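Local coordinates for sialyltransferase 0160 (Photobacterium damselae, PDB 4R84), which probably transfers sialic acid from CMP-sialic acid to galactose-containing acceptors, as a bacterial sialyltransferase of the GT-B structural group, at residues His60-Thr65 against Ile79-Val84; Ile360-Thr365 against Ser452-Ile457. All blocks are in the same frame, centred on the assembly; numbering follows the deposited sequence.

Contact 1: residues His60-Thr65 against Ile79-Val84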
ATOM      1  N   HIS A  60     -15.383  19.612 -43.582  1.00 34.98           N
ATOM      2  CA  HIS A  60     -15.250  18.929 -42.289  1.00 32.72           C
ATOM      3  C   HIS A  60     -16.579  18.895 -41.550  1.00 37.66           C
ATOM      4  O   HIS A  60     -17.455  19.727 -41.790  1.00 32.72           O
ATOM      5  CB  HIS A  60     -14.173  19.612 -41.443  1.00 35.40           C
ATOM      6  CG  HIS A  60     -14.403  21.079 -41.231  1.00 45.62           C
ATOM      7  ND1 HIS A  60     -15.251  21.573 -40.262  1.00 42.68           N
ATOM      8  CD2 HIS A  60     -13.898  22.161 -41.873  1.00 45.92           C
ATOM      9  CE1 HIS A  60     -15.252  22.894 -40.312  1.00 53.49           C
ATOM     10  NE2 HIS A  60     -14.441  23.276 -41.283  1.00 43.61           N
ATOM     11  N   SER A  61     -16.732  17.922 -40.651  1.00 36.24           N
ATOM     12  CA  SER A  61     -17.957  17.821 -39.866  1.00 32.86           C
ATOM     13  C   SER A  61     -17.772  16.945 -38.633  1.00 30.07           C
ATOM     14  O   SER A  61     -16.938  16.049 -38.631  1.00 29.72           O
ATOM     15  CB  SER A  61     -19.090  17.252 -40.711  1.00 34.81           C
ATOM     16  OG  SER A  61     -18.800  15.921 -41.072  1.00 34.86           O
ATOM     17  N   TRP A  62     -18.549  17.252 -37.598  1.00 31.92           N
ATOM     18  CA  TRP A  62     -18.716  16.379 -36.436  1.00 35.17           C
ATOM     19  C   TRP A  62     -20.129  15.813 -36.465  1.00 35.46           C
ATOM     20  O   TRP A  62     -21.075  16.498 -36.876  1.00 34.34           O
ATOM     21  CB  TRP A  62     -18.500  17.143 -35.125  1.00 34.20           C
ATOM     22  CG  TRP A  62     -17.076  17.363 -34.711  1.00 27.01           C
ATOM     23  CD1 TRP A  62     -16.353  18.517 -34.843  1.00 32.98           C
ATOM     24  CD2 TRP A  62     -16.212  16.419 -34.084  1.00 26.24           C
ATOM     25  NE1 TRP A  62     -15.090  18.342 -34.338  1.00 32.93           N
ATOM     26  CE2 TRP A  62     -14.979  17.061 -33.863  1.00 32.72           C
ATOM     27  CE3 TRP A  62     -16.365  15.095 -33.675  1.00 25.50           C
ATOM     28  CZ2 TRP A  62     -13.902  16.418 -33.267  1.00 28.08           C
ATOM     29  CZ3 TRP A  62     -15.292  14.452 -33.087  1.00 27.34           C
ATOM     30  CH2 TRP A  62     -14.078  15.117 -32.880  1.00 28.27           C
ATOM     31  N   GLU A  63     -20.268  14.568 -36.037  1.00 28.63           N
ATOM     32  CA  GLU A  63     -21.568  13.942 -35.848  1.00 38.56           C
ATOM     33  C   GLU A  63     -21.522  13.038 -34.620  1.00 29.14           C
ATOM     34  O   GLU A  63     -20.477  12.470 -34.293  1.00 30.12           O
ATOM     35  CB  GLU A  63     -21.996  13.155 -37.084  1.00 53.31           C
ATOM     36  CG  GLU A  63     -21.040  12.066 -37.505  1.00 62.90           C
ATOM     37  CD  GLU A  63     -21.526  11.322 -38.738  1.00 73.25           C
ATOM     38  OE1 GLU A  63     -20.818  11.362 -39.767  1.00 77.49           O
ATOM     39  OE2 GLU A  63     -22.615  10.708 -38.684  1.00 73.57           O
ATOM     40  N   GLN A  64     -22.655  12.904 -33.946  1.00 32.08           N
ATOM     41  CA  GLN A  64     -22.759  12.007 -32.796  1.00 31.75           C
ATOM     42  C   GLN A  64     -23.357  10.667 -33.215  1.00 34.44           C
ATOM     43  O   GLN A  64     -24.401  10.634 -33.862  1.00 36.50           O
ATOM     44  CB  GLN A  64     -23.598  12.644 -31.698  1.00 29.34           C
ATOM     45  CG  GLN A  64     -23.635  11.804 -30.430  1.00 27.38           C
ATOM     46  CD  GLN A  64     -24.485  12.430 -29.363  1.00 30.14           C
ATOM     47  OE1 GLN A  64     -24.940  13.563 -29.506  1.00 30.15           O
ATOM     48  NE2 GLN A  64     -24.683  11.709 -28.263  1.00 30.97           N
ATOM     49  N   THR A  65     -22.689   9.564 -32.879  1.00 27.36           N
ATOM     50  CA  THR A  65     -23.125   8.254 -33.369  1.00 27.20           C
ATOM     51  C   THR A  65     -23.741   7.325 -32.320  1.00 34.69           C
ATOM     52  O   THR A  65     -24.327   6.305 -32.678  1.00 38.53           O
ATOM     53  CB  THR A  65     -21.960   7.506 -34.058  1.00 33.32           C
ATOM     54  OG1 THR A  65     -20.908   7.280 -33.115  1.00 31.81           O
ATOM     55  CG2 THR A  65     -21.404   8.312 -35.226  1.00 29.84           C
ATOM     56  N   ILE A  79     -14.035  22.850 -35.408  1.00 30.28           N
ATOM     57  CA  ILE A  79     -12.932  21.913 -35.467  1.00 34.23           C
ATOM     58  C   ILE A  79     -12.773  21.275 -34.097  1.00 34.56           C
ATOM     59  O   ILE A  79     -12.776  20.057 -33.968  1.00 36.14           O
ATOM     60  CB  ILE A  79     -11.607  22.579 -35.882  1.00 40.76           C
ATOM     61  CG1 ILE A  79     -11.735  23.206 -37.272  1.00 41.86           C
ATOM     62  CG2 ILE A  79     -10.487  21.559 -35.892  1.00 43.60           C
ATOM     63  CD1 ILE A  79     -12.213  22.238 -38.334  1.00 38.12           C
ATOM     64  N   SER A  80     -12.640  22.120 -33.080  1.00 37.31           N
ATOM     65  CA  SER A  80     -12.577  21.656 -31.699  1.00 32.59           C
ATOM     66  C   SER A  80     -13.726  22.273 -30.930  1.00 42.15           C
ATOM     67  O   SER A  80     -14.079  23.428 -31.160  1.00 35.07           O
ATOM     68  CB  SER A  80     -11.242  22.033 -31.058  1.00 33.38           C
ATOM     69  OG  SER A  80     -10.156  21.434 -31.744  1.00 45.51           O
ATOM     70  N   PHE A  81     -14.310  21.518 -30.007  1.00 33.36           N
ATOM     71  CA  PHE A  81     -15.361  22.072 -29.162  1.00 27.43           C
ATOM     72  C   PHE A  81     -15.431  21.328 -27.846  1.00 24.53           C
ATOM     73  O   PHE A  81     -14.864  20.241 -27.696  1.00 29.99           O
ATOM     74  CB  PHE A  81     -16.731  22.032 -29.847  1.00 29.02           C
ATOM     75  CG  PHE A  81     -17.247  20.650 -30.103  1.00 32.03           C
ATOM     76  CD1 PHE A  81     -16.873  19.958 -31.245  1.00 34.61           C
ATOM     77  CD2 PHE A  81     -18.079  20.027 -29.184  1.00 28.64           C
ATOM     78  CE1 PHE A  81     -17.336  18.678 -31.478  1.00 32.19           C
ATOM     79  CE2 PHE A  81     -18.546  18.750 -29.408  1.00 29.08           C
ATOM     80  CZ  PHE A  81     -18.169  18.072 -30.566  1.00 36.34           C
ATOM     81  N   ASP A  82     -16.146  21.915 -26.895  1.00 27.86           N
ATOM     82  CA  ASP A  82     -16.200  21.334 -25.557  1.00 26.81           C
ATOM     83  C   ASP A  82     -17.399  20.428 -25.340  1.00 27.38           C
ATOM     84  O   ASP A  82     -18.537  20.783 -25.649  1.00 28.88           O
ATOM     85  CB  ASP A  82     -16.225  22.433 -24.493  1.00 31.39           C
ATOM     86  CG  ASP A  82     -14.876  23.107 -24.301  1.00 43.54           C
ATOM     87  OD1 ASP A  82     -13.859  22.625 -24.851  1.00 42.16           O
ATOM     88  OD2 ASP A  82     -14.834  24.121 -23.571  1.00 46.27           O
ATOM     89  N   PHE A  83     -17.109  19.249 -24.799  1.00 27.03           N
ATOM     90  CA  PHE A  83     -18.104  18.336 -24.266  1.00 31.09           C
ATOM     91  C   PHE A  83     -18.122  18.538 -22.753  1.00 28.80           C
ATOM     92  O   PHE A  83     -17.105  18.318 -22.083  1.00 26.76           O
ATOM     93  CB  PHE A  83     -17.747  16.887 -24.634  1.00 25.62           C
ATOM     94  CG  PHE A  83     -18.612  15.834 -23.984  1.00 26.18           C
ATOM     95  CD1 PHE A  83     -19.753  15.366 -24.616  1.00 28.60           C
ATOM     96  CD2 PHE A  83     -18.249  15.266 -22.760  1.00 22.60           C
ATOM     97  CE1 PHE A  83     -20.533  14.375 -24.027  1.00 26.17           C
ATOM     98  CE2 PHE A  83     -19.029  14.285 -22.163  1.00 23.36           C
ATOM     99  CZ  PHE A  83     -20.165  13.833 -22.800  1.00 30.05           C
ATOM    100  N   VAL A  84     -19.262  18.979 -22.224  1.00 27.76           N
ATOM    101  CA  VAL A  84     -19.445  19.083 -20.778  1.00 31.09           C
ATOM    102  C   VAL A  84     -20.250  17.893 -20.288  1.00 23.78           C
ATOM    103  O   VAL A  84     -21.397  17.712 -20.697  1.00 29.22           O
ATOM    104  CB  VAL A  84     -20.176  20.368 -20.372  1.00 27.57           C
ATOM    105  CG1 VAL A  84     -20.313  20.443 -18.845  1.00 28.62           C
ATOM    106  CG2 VAL A  84     -19.448  21.587 -20.918  1.00 37.77           C
TER
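In W62, CG stands anti to the carbonyl carbon, and in F81, CG sits between the backbone N and the carbonyl carbon (chi1 65°). With these torsions the two rings meet edge to face. The edge of F81 points at the five-membered ring of W62, with planes at 86°. CE1 of F81 touches CG of W62 at 3.5 Å, off the middle of the indole and toward its rim. The indole N-H is used as well. NE1 of W62 donates to O of I79 at 2.9 Å in a nearly straight bond, 165° at the hydrogen. The oxygen lies in the indole plane, but NE1 sits above the carbonyl plane of I79. Beside this, CD1 of I79 makes a CH-pi contact over the centre of the H60 ring, 3.6 Å from its centroid. The segments belong to an N-terminal beta domain, consistent with the immunoglobulin-like fold of PKD domains. They are not paired strands: 59-66 pairs with 92-101, and 81-84 pairs with 45-48. The indole reaches from strand 59-66 to F81 on strand 81-84 and to I79 just before it. F98 also meets its ring. One polar bond satisfies the buried NE1, and together with the F81 edge it should limit rotation of the indole.

Contact 2: residues Ile360-Thr365 against Ser452-Ile457. With CSF (cytidine-5'-monophosphate-3-fluoro-N-acetyl-neuraminic acid), chain E.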
ATOM      1  N   ILE A 360      23.580  -4.166   7.521  1.00 17.61           N
ATOM      2  CA  ILE A 360      22.772  -3.340   8.400  1.00 14.57           C
ATOM      3  C   ILE A 360      22.378  -4.099   9.648  1.00 17.64           C
ATOM      4  O   ILE A 360      21.750  -5.159   9.568  1.00 19.57           O
ATOM      5  CB  ILE A 360      21.477  -2.854   7.721  1.00 16.11           C
ATOM      6  CG1 ILE A 360      21.794  -1.925   6.565  1.00 17.41           C
ATOM      7  CG2 ILE A 360      20.605  -2.146   8.747  1.00 22.11           C
ATOM      8  CD1 ILE A 360      20.531  -1.476   5.815  1.00 19.86           C
ATOM      9  N   PHE A 361      22.723  -3.538  10.801  1.00 17.59           N
ATOM     10  CA  PHE A 361      22.210  -4.034  12.066  1.00 19.30           C
ATOM     11  C   PHE A 361      20.899  -3.326  12.393  1.00 18.22           C
ATOM     12  O   PHE A 361      20.853  -2.096  12.422  1.00 19.34           O
ATOM     13  CB  PHE A 361      23.217  -3.810  13.202  1.00 24.46           C
ATOM     14  CG  PHE A 361      22.685  -4.183  14.560  1.00 20.31           C
ATOM     15  CD1 PHE A 361      22.703  -5.498  14.979  1.00 21.54           C
ATOM     16  CD2 PHE A 361      22.167  -3.220  15.417  1.00 21.81           C
ATOM     17  CE1 PHE A 361      22.213  -5.852  16.232  1.00 22.46           C
ATOM     18  CE2 PHE A 361      21.669  -3.572  16.672  1.00 23.76           C
ATOM     19  CZ  PHE A 361      21.695  -4.891  17.071  1.00 26.74           C
ATOM     20  N   THR A 362      19.858  -4.102  12.685  1.00 17.19           N
ATOM     21  CA  THR A 362      18.577  -3.494  13.043  1.00 23.84           C
ATOM     22  C   THR A 362      18.421  -3.425  14.560  1.00 20.03           C
ATOM     23  O   THR A 362      18.320  -4.456  15.239  1.00 19.80           O
ATOM     24  CB  THR A 362      17.399  -4.279  12.448  1.00 17.96           C
ATOM     25  OG1 THR A 362      17.418  -5.615  12.939  1.00 23.56           O
ATOM     26  CG2 THR A 362      17.496  -4.325  10.925  1.00 21.43           C
ATOM     27  N   GLY A 363      18.389  -2.213  15.100  1.00 18.88           N
ATOM     28  CA  GLY A 363      18.279  -2.044  16.543  1.00 16.45           C
ATOM     29  C   GLY A 363      16.860  -2.189  17.072  1.00 18.84           C
ATOM     30  O   GLY A 363      15.905  -2.259  16.306  1.00 18.26           O
ATOM     31  N   THR A 364      16.719  -2.256  18.392  1.00 16.42           N
ATOM     32  CA  THR A 364      15.395  -2.206  19.007  1.00 19.39           C
ATOM     33  C   THR A 364      15.403  -1.233  20.173  1.00 19.07           C
ATOM     34  O   THR A 364      16.389  -0.536  20.400  1.00 20.74           O
ATOM     35  CB  THR A 364      14.936  -3.587  19.496  1.00 25.78           C
ATOM     36  OG1 THR A 364      13.539  -3.534  19.829  1.00 22.96           O
ATOM     37  CG2 THR A 364      15.763  -4.019  20.712  1.00 23.48           C
ATOM     38  N   THR A 365      14.296  -1.172  20.904  1.00 19.94           N
ATOM     39  CA  THR A 365      14.233  -0.310  22.072  1.00 17.91           C
ATOM     40  C   THR A 365      14.615  -1.091  23.324  1.00 26.22           C
ATOM     41  O   THR A 365      15.686  -1.681  23.384  1.00 29.62           O
ATOM     42  CB  THR A 365      12.829   0.319  22.243  1.00 19.14           C
ATOM     43  OG1 THR A 365      11.838  -0.717  22.245  1.00 23.95           O
ATOM     44  CG2 THR A 365      12.543   1.259  21.098  1.00 27.98           C
ATOM     45  N   SER A 452       9.048  -7.022  12.635  1.00 24.37           N
ATOM     46  CA  SER A 452       8.205  -7.283  11.480  1.00 23.61           C
ATOM     47  C   SER A 452       8.946  -6.988  10.172  1.00 19.88           C
ATOM     48  O   SER A 452       8.617  -7.533   9.120  1.00 21.91           O
ATOM     49  CB  SER A 452       6.913  -6.449  11.591  1.00 20.39           C
ATOM     50  OG  SER A 452       6.073  -6.701  10.498  1.00 32.02           O
ATOM     51  N   LEU A 453       9.940  -6.108  10.238  1.00 17.10           N
ATOM     52  CA  LEU A 453      10.670  -5.706   9.050  1.00 21.04           C
ATOM     53  C   LEU A 453      11.342  -6.899   8.351  1.00 18.89           C
ATOM     54  O   LEU A 453      11.623  -6.832   7.157  1.00 20.13           O
ATOM     55  CB  LEU A 453      11.711  -4.630   9.399  1.00 21.55           C
ATOM     56  CG  LEU A 453      12.927  -5.020  10.255  1.00 20.05           C
ATOM     57  CD1 LEU A 453      14.083  -5.552   9.397  1.00 18.75           C
ATOM     58  CD2 LEU A 453      13.367  -3.794  11.086  1.00 21.02           C
ATOM     59  N   TYR A 454      11.604  -7.984   9.087  1.00 18.55           N
ATOM     60  CA  TYR A 454      12.285  -9.140   8.489  1.00 17.28           C
ATOM     61  C   TYR A 454      11.383  -9.930   7.542  1.00 21.56           C
ATOM     62  O   TYR A 454      11.865 -10.778   6.792  1.00 23.46           O
ATOM     63  CB  TYR A 454      12.853 -10.065   9.586  1.00 19.40           C
ATOM     64  CG  TYR A 454      14.160  -9.531  10.106  1.00 19.29           C
ATOM     65  CD1 TYR A 454      15.348  -9.784   9.433  1.00 23.50           C
ATOM     66  CD2 TYR A 454      14.191  -8.702  11.215  1.00 19.16           C
ATOM     67  CE1 TYR A 454      16.545  -9.252   9.878  1.00 20.86           C
ATOM     68  CE2 TYR A 454      15.368  -8.170  11.664  1.00 19.14           C
ATOM     69  CZ  TYR A 454      16.539  -8.442  10.998  1.00 20.96           C
ATOM     70  OH  TYR A 454      17.701  -7.891  11.471  1.00 20.52           O
ATOM     71  N   PHE A 455      10.087  -9.625   7.542  1.00 17.05           N
ATOM     72  CA  PHE A 455       9.171 -10.335   6.664  1.00 24.96           C
ATOM     73  C   PHE A 455       9.217  -9.848   5.220  1.00 26.03           C
ATOM     74  O   PHE A 455       8.643 -10.471   4.333  1.00 33.39           O
ATOM     75  CB  PHE A 455       7.750 -10.227   7.206  1.00 23.15           C
ATOM     76  CG  PHE A 455       7.381 -11.364   8.089  1.00 22.46           C
ATOM     77  CD1 PHE A 455       8.069 -11.577   9.278  1.00 26.19           C
ATOM     78  CD2 PHE A 455       6.389 -12.247   7.728  1.00 25.19           C
ATOM     79  CE1 PHE A 455       7.746 -12.629  10.097  1.00 29.25           C
ATOM     80  CE2 PHE A 455       6.064 -13.309   8.551  1.00 23.84           C
ATOM     81  CZ  PHE A 455       6.745 -13.503   9.730  1.00 28.75           C
ATOM     82  N   THR A 456       9.917  -8.753   4.964  1.00 21.77           N
ATOM     83  CA  THR A 456      10.038  -8.314   3.583  1.00 28.88           C
ATOM     84  C   THR A 456      11.499  -8.194   3.174  1.00 28.52           C
ATOM     85  O   THR A 456      11.875  -7.346   2.372  1.00 30.57           O
ATOM     86  CB  THR A 456       9.295  -6.991   3.340  1.00 29.74           C
ATOM     87  OG1 THR A 456       9.666  -6.029   4.336  1.00 30.10           O
ATOM     88  CG2 THR A 456       7.793  -7.219   3.402  1.00 37.51           C
ATOM     89  N   ILE A 457      12.322  -9.067   3.742  1.00 24.28           N
ATOM     90  CA  ILE A 457      13.706  -9.187   3.305  1.00 23.27           C
ATOM     91  C   ILE A 457      13.908 -10.563   2.681  1.00 27.26           C
ATOM     92  O   ILE A 457      13.558 -11.566   3.301  1.00 31.66           O
ATOM     93  CB  ILE A 457      14.689  -9.024   4.466  1.00 21.54           C
ATOM     94  CG1 ILE A 457      14.449  -7.715   5.226  1.00 21.27           C
ATOM     95  CG2 ILE A 457      16.124  -9.097   3.959  1.00 25.19           C
ATOM     96  CD1 ILE A 457      15.358  -7.568   6.440  1.00 26.99           C
TER
HETATM   97  C5A CSF E 501       6.066  -5.674  19.021  1.00 21.67           C
HETATM   98  C4A CSF E 501       5.229  -4.702  18.199  1.00 21.01           C
HETATM   99  C2A CSF E 501       7.287  -3.254  17.929  1.00 29.35           C
HETATM  100  O6A CSF E 501       7.990  -4.263  18.677  1.00 24.59           O
HETATM  101  C6A CSF E 501       7.505  -5.593  18.527  1.00 23.62           C
HETATM  102  C3A CSF E 501       5.791  -3.279  18.293  1.00 21.51           C
HETATM  103  O4A CSF E 501       3.878  -4.737  18.680  1.00 22.96           O
HETATM  104  N5A CSF E 501       5.564  -7.018  18.841  1.00 26.00           N
HETATM  105  C7A CSF E 501       8.387  -6.493  19.370  1.00 21.89           C
HETATM  106  C8A CSF E 501       9.821  -6.431  18.878  1.00 20.14           C
HETATM  107  C9A CSF E 501      10.668  -7.485  19.580  1.00 28.04           C
HETATM  108  O9A CSF E 501      11.989  -7.402  19.047  1.00 25.94           O
HETATM  109  O8A CSF E 501       9.819  -6.711  17.478  1.00 22.20           O
HETATM  110  O7A CSF E 501       8.356  -6.049  20.728  1.00 25.67           O
HETATM  111  C1A CSF E 501       7.870  -1.900  18.275  1.00 34.20           C
HETATM  112  OBA CSF E 501       7.468  -0.899  17.650  1.00 31.59           O
HETATM  113  OAA CSF E 501       8.728  -1.808  19.186  1.00 34.23           O
HETATM  114  O1A CSF E 501       7.376  -3.430  16.514  1.00 26.49           O
HETATM  115  O2A CSF E 501       8.215  -4.769  14.588  1.00 39.04           O
HETATM  116  N1  CSF E 501      11.663  -0.316  12.727  1.00 17.93           N
HETATM  117  C2  CSF E 501      12.719   0.221  11.974  1.00 18.30           C
HETATM  118  N3  CSF E 501      13.998  -0.066  12.310  1.00 15.51           N
HETATM  119  C4  CSF E 501      14.242  -0.874  13.363  1.00 17.36           C
HETATM  120  C5  CSF E 501      13.199  -1.402  14.125  1.00 18.02           C
HETATM  121  C6  CSF E 501      11.886  -1.097  13.787  1.00 17.39           C
HETATM  122  C3' CSF E 501       8.908  -1.768  11.884  1.00 22.91           C
HETATM  123  C2' CSF E 501       9.767  -0.745  11.188  1.00 19.56           C
HETATM  124  C1' CSF E 501      10.293   0.068  12.348  1.00 18.78           C
HETATM  125  O4' CSF E 501       9.403  -0.135  13.449  1.00 21.63           O
HETATM  126  C4' CSF E 501       8.319  -0.955  13.013  1.00 21.22           C
HETATM  127  PA  CSF E 501       8.681  -3.766  15.614  1.00 33.87           P
HETATM  128  O5' CSF E 501       8.944  -2.461  14.750  1.00 26.72           O
HETATM  129  C5' CSF E 501       7.830  -1.799  14.169  1.00 18.62           C
HETATM  130  O3' CSF E 501       7.942  -2.327  11.003  1.00 27.10           O
HETATM  131  O2' CSF E 501       8.955   0.135  10.399  1.00 22.92           O
HETATM  132  N4  CSF E 501      15.522  -1.163  13.702  1.00 18.22           N
HETATM  133  O2  CSF E 501      12.459   0.967  10.994  1.00 19.70           O
HETATM  134  O3A CSF E 501       9.915  -4.017  16.437  1.00 46.51           O
HETATM  135  C10 CSF E 501       5.257  -7.826  19.860  1.00 32.01           C
HETATM  136  O10 CSF E 501       5.288  -7.459  21.026  1.00 35.79           O
HETATM  137  C11 CSF E 501       4.887  -9.232  19.477  1.00 35.62           C
HETATM  138  F3A CSF E 501       5.650  -2.795  19.572  1.00 29.05           F
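Strand 358-362 ends at T362 and runs on into a loop, while 452-455 forms a 3-10 turn whose nearest CA, that of L453, is 9.1 Å from the CA of T362. Strand 358-362 belongs to the parallel sheet of a Rossmann-like domain in this GT-B enzyme. Both segments line the pocket of CSF, a fluorinated CMP-sialic acid. T362 and Y454 meet through their hydroxyls. OG1 of T362 and OH of Y454 form a hydrogen bond of 2.7 Å, and either may be the donor. OG1 lies at the ring edge of Y454, near its plane, and also has a weak bond to O of I449. A chi1 of 60° turns OG1 of T362 to Y454 and leaves the methyl for L453. CG2 of T362 meets CD1 of L453 tip to tip at 3.9 Å. CD1 of L453 also lies over one face of the Y454 ring, toward its rim. The other branch of L453 faces the ligand: its CD2 packs against C4 of CSF at 3.8 Å. M488 of helix 483-490 and V462 and I465 of strand 462-468 also touch Y454. K405, H407, E434 and S451 are among the further partners of CSF. N4 of CSF, the cytosine amino group, donates to O of G363 at 2.9 Å. At the phosphate, N of S452 donates to O2A of CSF at 3.1 Å and 169°.

How the contacts relate
From the N terminus, the chain first builds the beta domain. Contact 1 closes a short loop there: 13 residues separate 60-65 from 79-84. It joins two strand pairs of that domain. The chain then passes through strand 106-125 and the sheet and helices that follow. Contact 2 opens at 360-365 and closes after 86 intervening residues at 452-457. It lies in the Rossmann-like part that holds the cytosine of the donor analogue. There it ties the end of a strand in the four-stranded parallel sheet to the loop that follows strand 445-447 of the same sheet. The contacts are in series, neither nested nor crossed. The centres of contact 1 and contact 2 are about 59 Å apart, on opposite sides of the chain centre.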